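Local atomic coordinates of xylose isomerase domain protein TIM barrel (Planctomyces limnophilus, PDB entry 3TVA), a protein that binds a magnesium ion in a xylose isomerase-like TIM barrel and probably acts as an isomerase, although its substrate is not established. Residues S78-A86 against E222-E230; L179-L190 against Y206-W217. All coordinates share one frame; numbering follows the deposited sequence. Where two conformers were deposited one is given.

Interaction 1. Residues S78-A86 against E222-E230; sequences SYADIPTTA and ERGKSWGQE
The indole of W227 takes I82 on one face and the carbonyl O of Y79 and the hydroxyl of T85 at its edge, while its CH2 lies at the edge of the Y79 ring, joining two loop regions of a xylose isomerase-like TIM barrel, one of which leads into helix 82-88. CG1 of I82 stands 3.7 Å from the centroid of the six-membered ring of W227, only 7° off the ring normal, a CH-pi contact. That branch lies beside the backbone N of I82 (chi1 -64°), and CD1 continues past the ring to rest on the backbone of G224 and S226. At the edge, NE1 of W227 gives a weak, bent hydrogen bond to Y79 O (2.9 Å, 129° at the hydrogen). Farther round the rim, CZ2 of W227 meets OG1 of T85 at 3.3 Å. That hydroxyl is held by its own bond to D81 O, which also accepts from T85 N. D81 also caps the helix start with its side chain: OD1 receives T84 N at 2.8 Å and the hydroxyl of T84 besides. Y191 brings another ring against W227. Water completes the joint, accepting from I82 N at 2.8 Å and donating to K225 O at 2.6 Å.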
loop_
_atom_site.group_PDB
_atom_site.type_symbol
_atom_site.label_atom_id
_atom_site.label_comp_id
_atom_site.label_asym_id
_atom_site.label_seq_id
_atom_site.Cartn_x
_atom_site.Cartn_y
_atom_site.Cartn_z
ATOM N N SER A 78 -0.122 14.656 6.364
ATOM C CA SER A 78 0.492 14.408 7.660
ATOM C C SER A 78 -0.200 13.306 8.452
ATOM O O SER A 78 -1.410 13.336 8.662
ATOM C CB SER A 78 0.536 15.685 8.495
ATOM O OG SER A 78 0.979 15.382 9.797
ATOM N N TYR A 79 0.605 12.344 8.888
ATOM C CA TYR A 79 0.191 11.218 9.729
ATOM C C TYR A 79 0.384 11.461 11.242
ATOM O O TYR A 79 0.382 10.506 12.027
ATOM C CB TYR A 79 0.806 9.889 9.257
ATOM C CG TYR A 79 0.276 9.418 7.907
ATOM C CD1 TYR A 79 -0.826 8.568 7.822
ATOM C CD2 TYR A 79 0.877 9.826 6.718
ATOM C CE1 TYR A 79 -1.312 8.134 6.588
ATOM C CE2 TYR A 79 0.398 9.400 5.481
ATOM C CZ TYR A 79 -0.692 8.548 5.426
ATOM O OH TYR A 79 -1.174 8.125 4.201
ATOM N N ALA A 80 0.685 12.705 11.623
ATOM C CA ALA A 80 1.077 13.035 13.002
ATOM C C ALA A 80 0.174 12.420 14.057
ATOM O O ALA A 80 0.648 11.928 15.076
ATOM C CB ALA A 80 1.126 14.556 13.203
ATOM N N ASP A 81 -1.130 12.466 13.825
ATOM C CA ASP A 81 -2.050 11.753 14.693
ATOM C C ASP A 81 -3.268 11.357 13.877
ATOM O O ASP A 81 -3.344 11.673 12.679
ATOM C CB ASP A 81 -2.406 12.557 15.973
ATOM C CG ASP A 81 -3.029 13.921 15.681
ATOM O OD1 ASP A 81 -3.717 14.091 14.651
ATOM O OD2 ASP A 81 -2.838 14.839 16.506
ATOM N N ILE A 82 -4.212 10.660 14.503
ATOM C CA ILE A 82 -5.369 10.152 13.757
ATOM C C ILE A 82 -6.257 11.273 13.162
ATOM O O ILE A 82 -6.554 11.240 11.968
ATOM C CB ILE A 82 -6.119 9.023 14.517
ATOM C CG1 ILE A 82 -5.174 7.816 14.651
ATOM C CG2 ILE A 82 -7.421 8.612 13.775
ATOM C CD1 ILE A 82 -5.704 6.638 15.461
ATOM N N PRO A 83 -6.624 12.295 13.965
ATOM C CA PRO A 83 -7.402 13.406 13.389
ATOM C C PRO A 83 -6.686 14.170 12.269
ATOM O O PRO A 83 -7.347 14.648 11.351
ATOM C CB PRO A 83 -7.614 14.346 14.587
ATOM C CG PRO A 83 -7.538 13.448 15.785
ATOM C CD PRO A 83 -6.515 12.404 15.434
ATOM N N THR A 84 -5.367 14.301 12.352
ATOM C CA THR A 84 -4.619 15.049 11.344
ATOM C C THR A 84 -4.594 14.258 10.046
ATOM O O THR A 84 -4.629 14.829 8.946
ATOM C CB THR A 84 -3.181 15.358 11.840
ATOM O OG1 THR A 84 -3.270 16.217 12.985
ATOM C CG2 THR A 84 -2.337 16.051 10.773
ATOM N N THR A 85 -4.534 12.935 10.183
ATOM C CA THR A 85 -4.570 12.059 9.027
ATOM C C THR A 85 -5.884 12.265 8.282
ATOM O O THR A 85 -5.883 12.490 7.067
ATOM C CB THR A 85 -4.431 10.574 9.436
ATOM O OG1 THR A 85 -3.210 10.402 10.168
ATOM C CG2 THR A 85 -4.396 9.682 8.199
ATOM N N ALA A 86 -7.000 12.211 9.011
ATOM C CA ALA A 86 -8.314 12.392 8.391
ATOM C C ALA A 86 -8.427 13.760 7.716
ATOM O O ALA A 86 -9.040 13.901 6.656
ATOM C CB ALA A 86 -9.422 12.220 9.421
ATOM N N GLU A 222 -7.795 3.772 24.223
ATOM C CA GLU A 222 -7.151 4.687 23.272
ATOM C C GLU A 222 -7.301 4.304 21.787
ATOM O O GLU A 222 -6.808 5.012 20.907
ATOM C CB GLU A 222 -5.673 4.880 23.616
ATOM C CG GLU A 222 -5.438 5.536 24.968
ATOM C CD GLU A 222 -3.961 5.724 25.271
ATOM O OE1 GLU A 222 -3.153 5.775 24.315
ATOM O OE2 GLU A 222 -3.603 5.815 26.467
ATOM N N ARG A 223 -7.956 3.186 21.499
ATOM C CA ARG A 223 -8.062 2.735 20.116
ATOM C C ARG A 223 -8.876 3.697 19.260
ATOM O O ARG A 223 -9.944 4.148 19.670
ATOM C CB ARG A 223 -8.613 1.313 20.049
ATOM C CG ARG A 223 -7.674 0.342 20.713
ATOM C CD ARG A 223 -8.043 -1.100 20.525
ATOM N NE ARG A 223 -7.213 -1.908 21.408
ATOM C CZ ARG A 223 -7.301 -3.225 21.535
ATOM N NH1 ARG A 223 -8.184 -3.910 20.819
ATOM N NH2 ARG A 223 -6.498 -3.857 22.381
ATOM N N GLY A 224 -8.356 4.030 18.081
ATOM C CA GLY A 224 -9.000 5.011 17.226
ATOM C C GLY A 224 -8.751 6.438 17.691
ATOM O O GLY A 224 -9.237 7.395 17.094
ATOM N N LYS A 225 -7.984 6.583 18.765
ATOM C CA LYS A 225 -7.638 7.902 19.289
ATOM C C LYS A 225 -6.127 8.120 19.252
ATOM O O LYS A 225 -5.644 9.073 18.640
ATOM C CB LYS A 225 -8.250 8.134 20.670
ATOM C CG LYS A 225 -9.774 8.201 20.608
ATOM C CD LYS A 225 -10.387 8.672 21.906
ATOM C CE LYS A 225 -10.117 7.676 23.000
ATOM N NZ LYS A 225 -10.832 7.993 24.268
ATOM N N SER A 226 -5.393 7.268 19.959
ATOM C CA SER A 226 -3.945 7.206 19.822
ATOM C C SER A 226 -3.540 6.134 18.808
ATOM O O SER A 226 -4.187 5.079 18.698
ATOM C CB SER A 226 -3.297 6.907 21.167
ATOM O OG SER A 226 -3.760 7.816 22.151
ATOM N N TRP A 227 -2.480 6.412 18.054
ATOM C CA TRP A 227 -1.915 5.427 17.141
ATOM C C TRP A 227 -1.521 4.184 17.935
ATOM O O TRP A 227 -1.090 4.293 19.080
ATOM C CB TRP A 227 -0.639 5.971 16.497
ATOM C CG TRP A 227 -0.807 6.984 15.378
ATOM C CD1 TRP A 227 -0.295 8.267 15.339
ATOM C CD2 TRP A 227 -1.487 6.788 14.129
ATOM N NE1 TRP A 227 -0.630 8.871 14.147
ATOM C CE2 TRP A 227 -1.363 7.988 13.390
ATOM C CE3 TRP A 227 -2.199 5.716 13.567
ATOM C CZ2 TRP A 227 -1.923 8.145 12.121
ATOM C CZ3 TRP A 227 -2.754 5.871 12.302
ATOM C CH2 TRP A 227 -2.610 7.078 11.592
ATOM N N GLY A 228 -1.643 3.009 17.322
ATOM C CA GLY A 228 -0.925 1.849 17.821
ATOM C C GLY A 228 0.555 2.024 17.485
ATOM O O GLY A 228 0.975 3.094 17.043
ATOM N N GLN A 229 1.357 0.985 17.680
ATOM C CA GLN A 229 2.795 1.111 17.469
ATOM C C GLN A 229 3.293 0.111 16.437
ATOM O O GLN A 229 3.104 -1.090 16.601
ATOM C CB GLN A 229 3.539 0.882 18.792
ATOM C CG GLN A 229 5.055 0.944 18.665
ATOM C CD GLN A 229 5.778 0.433 19.911
ATOM O OE1 GLN A 229 5.149 0.020 20.894
ATOM N NE2 GLN A 229 7.111 0.457 19.870
ATOM N N GLU A 230 3.943 0.592 15.385
ATOM C CA GLU A 230 4.500 -0.322 14.391
ATOM C C GLU A 230 5.754 -0.975 14.956
ATOM O O GLU A 230 6.545 -0.310 15.602
ATOM C CB GLU A 230 4.825 0.399 13.079
ATOM C CG GLU A 230 5.274 -0.566 11.984
ATOM C CD GLU A 230 5.861 0.124 10.751
ATOM O OE1 GLU A 230 5.550 1.313 10.510
ATOM O OE2 GLU A 230 6.641 -0.538 10.026
HETATM O O HOH W 1 -3.702 9.819 17.156
#

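Interaction 2. Residues L179-L190 against Y206-W217; sequences LGINFDPANMIL and YVRSIHCKDALW. With MG (magnesium ion), chain C.
Strands 179-183 and 207-212 run parallel, 15° apart, and a beta bulge between I181 and N182 shifts their register by one residue: I181 O accepts from R208 N and, weakly, from S209 N, before H211 N reaches F183 O. On the face carrying N182 and S209, OG of S209 donates in plane to a lone pair of N182 OD1 at 2.6 Å. With CG anti to the backbone N (chi1 -176°), the N182 amide extends over H211, ND2 lying 3.0 Å above the ring plane; ND2 is hydrogen-bonded to OE1 of E158, and H211 NE2 to OE1 of Q39. Magnesium is bound by D184 OD2 at 2.4 Å and H211 ND1 at 2.5 Å, with E158 and E259 completing the protein ligands. K213 NZ forms a salt bridge to the same OD2 at 2.9 Å, its aliphatic chain passing over A186 CB. Beyond, CG2 of I189 sits over the five-membered ring of W217, 3.9 Å from its centroid. Replacing W217 with an alanine would probably leave I189 without this aromatic cover and open a gap beside helix 185-190. Strand 154-158 flanks strand 179-183 in the barrel sheet, while helices 196-203 and 240-249 pack against the side bearing F183.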
loop_
_atom_site.group_PDB
_atom_site.type_symbol
_atom_site.label_atom_id
_atom_site.label_comp_id
_atom_site.label_asym_id
_atom_site.label_seq_id
_atom_site.Cartn_x
_atom_site.Cartn_y
_atom_site.Cartn_z
ATOM N N LEU A 179 -10.553 -1.667 -10.053
ATOM C CA LEU A 179 -10.357 -1.244 -8.666
ATOM C C LEU A 179 -10.152 -2.418 -7.719
ATOM O O LEU A 179 -10.948 -3.354 -7.703
ATOM C CB LEU A 179 -11.537 -0.394 -8.174
ATOM C CG LEU A 179 -11.469 0.096 -6.719
ATOM C CD1 LEU A 179 -10.272 1.041 -6.515
ATOM C CD2 LEU A 179 -12.777 0.814 -6.332
ATOM N N GLY A 180 -9.148 -2.304 -6.851
ATOM C CA GLY A 180 -8.753 -3.383 -5.973
ATOM C C GLY A 180 -8.144 -2.822 -4.704
ATOM O O GLY A 180 -8.213 -1.616 -4.435
ATOM N N ILE A 181 -7.604 -3.716 -3.892
ATOM C CA ILE A 181 -7.068 -3.367 -2.583
ATOM C C ILE A 181 -5.604 -3.773 -2.470
ATOM O O ILE A 181 -5.222 -4.864 -2.920
ATOM C CB ILE A 181 -7.868 -4.106 -1.491
ATOM C CG1 ILE A 181 -9.282 -3.516 -1.378
ATOM C CG2 ILE A 181 -7.135 -4.077 -0.132
ATOM C CD1 ILE A 181 -10.192 -4.346 -0.493
ATOM N N ASN A 182 -4.781 -2.889 -1.910
ATOM C CA ASN A 182 -3.501 -3.319 -1.358
ATOM C C ASN A 182 -3.710 -3.545 0.128
ATOM O O ASN A 182 -3.861 -2.583 0.899
ATOM C CB ASN A 182 -2.401 -2.267 -1.548
ATOM C CG ASN A 182 -1.040 -2.768 -1.060
ATOM O OD1 ASN A 182 -0.328 -3.478 -1.783
ATOM N ND2 ASN A 182 -0.684 -2.423 0.179
ATOM N N PHE A 183 -3.682 -4.803 0.546
ATOM C CA PHE A 183 -4.052 -5.102 1.921
ATOM C C PHE A 183 -2.871 -4.928 2.875
ATOM O O PHE A 183 -1.784 -5.492 2.659
ATOM C CB PHE A 183 -4.656 -6.507 2.059
ATOM C CG PHE A 183 -5.342 -6.726 3.389
ATOM C CD1 PHE A 183 -4.670 -7.317 4.444
ATOM C CD2 PHE A 183 -6.652 -6.296 3.590
ATOM C CE1 PHE A 183 -5.293 -7.491 5.682
ATOM C CE2 PHE A 183 -7.287 -6.468 4.821
ATOM C CZ PHE A 183 -6.610 -7.059 5.866
ATOM N N ASP A 184 -3.089 -4.130 3.916
ATOM C CA ASP A 184 -2.091 -3.898 4.967
ATOM C C ASP A 184 -2.679 -4.155 6.355
ATOM O O ASP A 184 -3.364 -3.305 6.906
ATOM C CB ASP A 184 -1.480 -2.495 4.904
ATOM C CG ASP A 184 -0.371 -2.296 5.948
ATOM O OD1 ASP A 184 -0.381 -2.938 7.018
ATOM O OD2 ASP A 184 0.549 -1.508 5.708
ATOM N N PRO A 185 -2.464 -5.350 6.903
ATOM C CA PRO A 185 -3.090 -5.670 8.196
ATOM C C PRO A 185 -2.633 -4.771 9.358
ATOM O O PRO A 185 -3.416 -4.530 10.279
ATOM C CB PRO A 185 -2.666 -7.115 8.430
ATOM C CG PRO A 185 -1.329 -7.225 7.729
ATOM C CD PRO A 185 -1.376 -6.279 6.551
ATOM N N ALA A 186 -1.390 -4.287 9.328
ATOM C CA ALA A 186 -0.897 -3.478 10.427
ATOM C C ALA A 186 -1.648 -2.159 10.515
ATOM O O ALA A 186 -1.855 -1.640 11.618
ATOM C CB ALA A 186 0.608 -3.237 10.304
ATOM N N ASN A 187 -2.092 -1.636 9.369
ATOM C CA ASN A 187 -2.830 -0.370 9.356
ATOM C C ASN A 187 -4.098 -0.417 10.200
ATOM O O ASN A 187 -4.421 0.538 10.893
ATOM C CB ASN A 187 -3.163 0.096 7.926
ATOM C CG ASN A 187 -1.918 0.551 7.153
ATOM O OD1 ASN A 187 -0.828 0.656 7.717
ATOM N ND2 ASN A 187 -2.087 0.845 5.865
HETATM N N MSE A 188 -4.813 -1.533 10.158
HETATM C CA MSE A 188 -6.046 -1.617 10.928
HETATM C C MSE A 188 -5.803 -1.700 12.423
HETATM O O MSE A 188 -6.652 -1.303 13.220
HETATM C CB MSE A 188 -6.883 -2.785 10.466
HETATM C CG MSE A 188 -7.405 -2.588 9.067
HETATM SE SE MSE A 188 -8.717 -3.964 8.796
HETATM C CE MSE A 188 -10.156 -3.265 9.935
ATOM N N ILE A 189 -4.639 -2.214 12.803
ATOM C CA ILE A 189 -4.236 -2.185 14.196
ATOM C C ILE A 189 -3.795 -0.784 14.601
ATOM O O ILE A 189 -4.098 -0.320 15.701
ATOM C CB ILE A 189 -3.136 -3.219 14.467
ATOM C CG1 ILE A 189 -3.703 -4.622 14.233
ATOM C CG2 ILE A 189 -2.606 -3.072 15.876
ATOM C CD1 ILE A 189 -2.724 -5.743 14.496
ATOM N N LEU A 190 -3.086 -0.109 13.702
ATOM C CA LEU A 190 -2.607 1.241 13.978
ATOM C C LEU A 190 -3.787 2.199 14.173
ATOM O O LEU A 190 -3.822 2.953 15.148
ATOM C CB LEU A 190 -1.664 1.713 12.865
ATOM C CG LEU A 190 -0.317 0.984 12.804
ATOM C CD1 LEU A 190 0.438 1.341 11.525
ATOM C CD2 LEU A 190 0.541 1.317 14.038
ATOM N N TYR A 206 -11.396 -8.638 -3.564
ATOM C CA TYR A 206 -10.766 -7.421 -4.085
ATOM C C TYR A 206 -9.260 -7.289 -3.839
ATOM O O TYR A 206 -8.664 -6.306 -4.267
ATOM C CB TYR A 206 -11.492 -6.163 -3.563
ATOM C CG TYR A 206 -12.973 -6.180 -3.831
ATOM C CD1 TYR A 206 -13.455 -6.198 -5.142
ATOM C CD2 TYR A 206 -13.902 -6.170 -2.783
ATOM C CE1 TYR A 206 -14.819 -6.211 -5.412
ATOM C CE2 TYR A 206 -15.296 -6.167 -3.047
ATOM C CZ TYR A 206 -15.732 -6.199 -4.368
ATOM O OH TYR A 206 -17.077 -6.221 -4.655
ATOM N N VAL A 207 -8.636 -8.241 -3.142
ATOM C CA VAL A 207 -7.224 -8.073 -2.784
ATOM C C VAL A 207 -6.361 -8.318 -4.017
ATOM O O VAL A 207 -6.443 -9.390 -4.621
ATOM C CB VAL A 207 -6.817 -9.081 -1.694
ATOM C CG1 VAL A 207 -5.299 -9.078 -1.494
ATOM C CG2 VAL A 207 -7.537 -8.767 -0.387
ATOM N N ARG A 208 -5.612 -7.304 -4.455
ATOM C CA ARG A 208 -4.677 -7.483 -5.565
ATOM C C ARG A 208 -3.184 -7.435 -5.224
ATOM O O ARG A 208 -2.351 -7.811 -6.046
ATOM C CB ARG A 208 -4.964 -6.426 -6.642
ATOM C CG ARG A 208 -6.420 -6.308 -7.037
ATOM C CD ARG A 208 -6.786 -7.124 -8.284
ATOM N NE ARG A 208 -8.049 -6.617 -8.812
ATOM C CZ ARG A 208 -8.179 -5.892 -9.922
ATOM N NH1 ARG A 208 -7.122 -5.625 -10.702
ATOM N NH2 ARG A 208 -9.384 -5.458 -10.265
ATOM N N SER A 209 -2.849 -6.956 -4.031
ATOM C CA SER A 209 -1.452 -6.857 -3.603
ATOM C C SER A 209 -1.463 -6.705 -2.101
ATOM O O SER A 209 -2.500 -6.400 -1.525
ATOM C CB SER A 209 -0.696 -5.699 -4.283
ATOM O OG SER A 209 -1.281 -4.446 -3.974
ATOM N N ILE A 210 -0.337 -6.928 -1.441
ATOM C CA ILE A 210 -0.357 -6.839 0.018
ATOM C C ILE A 210 0.920 -6.245 0.573
ATOM O O ILE A 210 1.960 -6.266 -0.077
ATOM C CB ILE A 210 -0.552 -8.222 0.691
ATOM C CG1 ILE A 210 0.665 -9.099 0.445
ATOM C CG2 ILE A 210 -1.839 -8.942 0.191
ATOM C CD1 ILE A 210 1.200 -9.726 1.697
ATOM N N HIS A 211 0.825 -5.720 1.792
ATOM C CA HIS A 211 1.994 -5.351 2.560
ATOM C C HIS A 211 2.134 -6.265 3.768
ATOM O O HIS A 211 1.141 -6.620 4.417
ATOM C CB HIS A 211 1.919 -3.875 2.964
ATOM C CG HIS A 211 2.120 -2.943 1.809
ATOM N ND1 HIS A 211 1.809 -1.604 1.859
ATOM C CD2 HIS A 211 2.597 -3.169 0.560
ATOM C CE1 HIS A 211 2.071 -1.041 0.694
ATOM N NE2 HIS A 211 2.556 -1.968 -0.114
ATOM N N CYS A 212 3.364 -6.686 4.038
ATOM C CA CYS A 212 3.652 -7.404 5.261
ATOM C C CYS A 212 4.272 -6.418 6.220
ATOM O O CYS A 212 5.412 -5.985 6.037
ATOM C CB CYS A 212 4.616 -8.564 5.005
ATOM S SG CYS A 212 3.839 -9.859 4.015
ATOM N N LYS A 213 3.501 -6.073 7.243
ATOM C CA LYS A 213 3.911 -5.093 8.236
ATOM C C LYS A 213 3.227 -5.509 9.535
ATOM O O LYS A 213 2.190 -6.178 9.501
ATOM C CB LYS A 213 3.477 -3.685 7.812
ATOM C CG LYS A 213 4.132 -2.593 8.645
ATOM C CD LYS A 213 3.229 -1.392 8.848
ATOM C CE LYS A 213 3.064 -0.598 7.611
ATOM N NZ LYS A 213 1.793 0.207 7.622
ATOM N N ASP A 214 3.791 -5.133 10.680
ATOM C CA ASP A 214 3.232 -5.572 11.962
ATOM C C ASP A 214 3.056 -4.385 12.912
ATOM O O ASP A 214 3.734 -3.362 12.774
ATOM C CB ASP A 214 4.143 -6.634 12.597
ATOM C CG ASP A 214 3.382 -7.634 13.483
ATOM O OD1 ASP A 214 2.213 -7.377 13.857
ATOM O OD2 ASP A 214 3.972 -8.684 13.815
ATOM N N ALA A 215 2.150 -4.521 13.877
ATOM C CA ALA A 215 1.905 -3.444 14.832
ATOM C C ALA A 215 1.302 -3.965 16.127
ATOM O O ALA A 215 0.735 -5.058 16.160
ATOM C CB ALA A 215 0.990 -2.383 14.215
ATOM N N LEU A 216 1.416 -3.164 17.182
ATOM C CA LEU A 216 0.788 -3.458 18.469
ATOM C C LEU A 216 -0.447 -2.579 18.622
ATOM O O LEU A 216 -0.418 -1.400 18.256
ATOM C CB LEU A 216 1.764 -3.162 19.617
ATOM C CG LEU A 216 3.046 -3.999 19.669
ATOM C CD1 LEU A 216 4.028 -3.445 20.729
ATOM C CD2 LEU A 216 2.717 -5.485 19.953
ATOM N N TRP A 217 -1.533 -3.141 19.144
ATOM C CA TRP A 217 -2.723 -2.341 19.442
ATOM C C TRP A 217 -2.410 -1.231 20.438
ATOM O O TRP A 217 -1.572 -1.398 21.324
ATOM C CB TRP A 217 -3.824 -3.214 20.054
ATOM C CG TRP A 217 -4.394 -4.212 19.111
ATOM C CD1 TRP A 217 -4.056 -5.533 19.010
ATOM C CD2 TRP A 217 -5.409 -3.982 18.129
ATOM N NE1 TRP A 217 -4.793 -6.133 18.015
ATOM C CE2 TRP A 217 -5.629 -5.204 17.459
ATOM C CE3 TRP A 217 -6.144 -2.859 17.743
ATOM C CZ2 TRP A 217 -6.563 -5.339 16.434
ATOM C CZ3 TRP A 217 -7.065 -2.989 16.720
ATOM C CH2 TRP A 217 -7.265 -4.222 16.075
HETATM MG MG MG C . 1.113 -0.227 3.775
HETATM O O HOH W 2 -10.751 -6.236 -7.810
#

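Interaction 2 is nested in the chain between the two segments of interaction 1, and their centres lie 16 Å apart. They meet directly where strand 229-231 runs antiparallel beside strand 207-216, Q229 O lying 2.7 Å from L216 N; just before the strand, G228 N is 3.1 Å from L190 O, at the end of helix 185-190. Segment 222-230 thus probably hydrogen-bonds to both segments of interaction 2. The magnesium ion belongs to interaction 2, but the side chain of Y79 in interaction 1 lies about 9 Å from the ion and about 7 Å from that of E158. Bound glycerol, probably from the crystallisation liquor, lies about 4 Å from the side chain of Y79 and about 3 Å from that of L190, which may mark a pocket near both contacts.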